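Local atomic coordinates of putative flavoprotein decarboxylase (Streptomyces olivoviridis, PDB entry 6JLS), a protein that binds flavin mononucleotide and acts as an FMN-dependent cysteine decarboxylase in the biosynthesis of thioviridamide. Residues L17-C22 and A95-P100. Sequence-based numbering, arbitrary orientation.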
loop_
_atom_site.group_PDB
_atom_site.type_symbol
_atom_site.label_atom_id
_atom_site.label_comp_id
_atom_site.label_asym_id
_atom_site.label_seq_id
_atom_site.Cartn_x
_atom_site.Cartn_y
_atom_site.Cartn_z
ATOM N N LEU A 17 28.459 27.095 21.985
ATOM C CA LEU A 17 27.753 27.481 20.774
ATOM C C LEU A 17 26.747 26.416 20.353
ATOM O O LEU A 17 26.993 25.213 20.493
ATOM C CB LEU A 17 28.750 27.731 19.644
ATOM C CG LEU A 17 29.776 28.833 19.919
ATOM C CD1 LEU A 17 30.686 29.062 18.714
ATOM C CD2 LEU A 17 29.053 30.112 20.302
ATOM N N THR A 18 25.611 26.870 19.835
ATOM C CA THR A 18 24.631 26.023 19.166
ATOM C C THR A 18 24.681 26.328 17.674
ATOM O O THR A 18 24.340 27.441 17.257
ATOM C CB THR A 18 23.222 26.275 19.709
ATOM O OG1 THR A 18 23.166 25.918 21.093
ATOM C CG2 THR A 18 22.196 25.464 18.940
ATOM N N LEU A 19 25.097 25.351 16.874
ATOM C CA LEU A 19 25.190 25.530 15.431
ATOM C C LEU A 19 24.226 24.598 14.707
ATOM O O LEU A 19 24.176 23.394 14.987
ATOM C CB LEU A 19 26.616 25.279 14.934
ATOM C CG LEU A 19 26.816 25.562 13.444
ATOM C CD1 LEU A 19 28.123 26.283 13.205
ATOM C CD2 LEU A 19 26.755 24.288 12.607
ATOM N N THR A 20 23.480 25.146 13.758
ATOM C CA THR A 20 22.591 24.358 12.917
ATOM C C THR A 20 23.161 24.285 11.506
ATOM O O THR A 20 23.406 25.319 10.872
ATOM C CB THR A 20 21.181 24.942 12.904
ATOM O OG1 THR A 20 20.625 24.852 14.226
ATOM C CG2 THR A 20 20.294 24.183 11.931
ATOM N N MET A 21 23.356 23.058 11.032
ATOM C CA MET A 21 23.874 22.732 9.710
ATOM C C MET A 21 22.719 22.299 8.801
ATOM O O MET A 21 21.947 21.397 9.158
ATOM C CB MET A 21 24.911 21.614 9.863
ATOM C CG MET A 21 25.385 20.951 8.597
ATOM S SD MET A 21 26.743 19.763 8.915
ATOM C CE MET A 21 26.466 19.349 10.624
ATOM N N CYS A 22 22.590 22.932 7.637
ATOM C CA CYS A 22 21.542 22.575 6.683
ATOM C C CYS A 22 22.139 21.944 5.432
ATOM O O CYS A 22 23.159 22.407 4.912
ATOM C CB CYS A 22 20.696 23.788 6.285
ATOM S SG CYS A 22 19.732 24.575 7.611
ATOM N N ALA A 95 24.646 30.134 14.963
ATOM C CA ALA A 95 24.921 30.268 13.544
ATOM C C ALA A 95 24.173 29.167 12.818
ATOM O O ALA A 95 23.960 28.083 13.369
ATOM C CB ALA A 95 26.419 30.187 13.236
ATOM N N VAL A 96 23.784 29.462 11.581
ATOM C CA VAL A 96 23.123 28.527 10.681
ATOM C C VAL A 96 23.956 28.468 9.412
ATOM O O VAL A 96 24.215 29.508 8.801
ATOM C CB VAL A 96 21.685 28.980 10.364
ATOM C CG1 VAL A 96 21.040 28.084 9.298
ATOM C CG2 VAL A 96 20.848 29.054 11.636
ATOM N N VAL A 97 24.378 27.265 9.020
ATOM C CA VAL A 97 25.181 27.054 7.813
ATOM C C VAL A 97 24.381 26.209 6.829
ATOM O O VAL A 97 23.853 25.155 7.198
ATOM C CB VAL A 97 26.519 26.366 8.130
ATOM C CG1 VAL A 97 27.363 26.234 6.866
ATOM C CG2 VAL A 97 27.261 27.126 9.188
ATOM N N VAL A 98 24.290 26.665 5.581
ATOM C CA VAL A 98 23.726 25.863 4.501
ATOM C C VAL A 98 24.881 25.500 3.576
ATOM O O VAL A 98 25.433 26.358 2.865
ATOM C CB VAL A 98 22.599 26.581 3.750
ATOM C CG1 VAL A 98 21.968 25.642 2.709
ATOM C CG2 VAL A 98 21.542 27.063 4.723
ATOM N N ALA A 99 25.254 24.224 3.596
ATOM C CA ALA A 99 26.461 23.748 2.938
ATOM C C ALA A 99 26.350 22.245 2.703
ATOM O O ALA A 99 26.458 21.454 3.649
ATOM C CB ALA A 99 27.688 24.075 3.782
ATOM N N PRO A 100 26.129 21.808 1.459
ATOM C CA PRO A 100 26.026 22.679 0.283
ATOM C C PRO A 100 24.676 23.377 0.160
ATOM O O PRO A 100 23.677 22.884 0.678
ATOM C CB PRO A 100 26.237 21.711 -0.874
ATOM C CG PRO A 100 25.676 20.396 -0.355
ATOM C CD PRO A 100 25.980 20.382 1.120
#
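Thr20 and Cys22 of strand 18-22 bond to strand 95-98 as parallel neighbours at the centre of the Rossmann-like sheet of a flavoprotein fold. The two strands run at 15° to each other. Thr20 N donates to Ala95 O, and Val97 N donates to Thr20 O at 2.9 Å. Cys22 N then reaches Val97 O, and Ala99 N reaches Cys22 O at 3.1 Å.

Side chains alternate between the two faces. Leu19, Ala95, Met21 and Val97 share one face, under helices 32-40 and 182-193. Leu19 has CG anti to its backbone N (chi1 -175°), which sets CG 3.8 Å from Ala95 O. Its CD1 lies 4.2 Å from Val97 CG2, and the two side chains cross obliquely. The same CD1 is 4.3 Å from Ala95 CB, so one methyl touches two residues of the neighbouring strand.

Thr20, Val96, Cys22 and Val98 occupy the other face. Thr20 OG1 is hydrogen-bonded to Ser93 OG. Beyond Val98 the chain turns into Pro100, which follows a cis peptide bond and packs near the FMN-binding residues Ser26 and Val134. Cys22 meets two valines with different atoms: SG lies 4.1 Å from Val96 CG1, while CB is 3.7 Å from Val98 CG2.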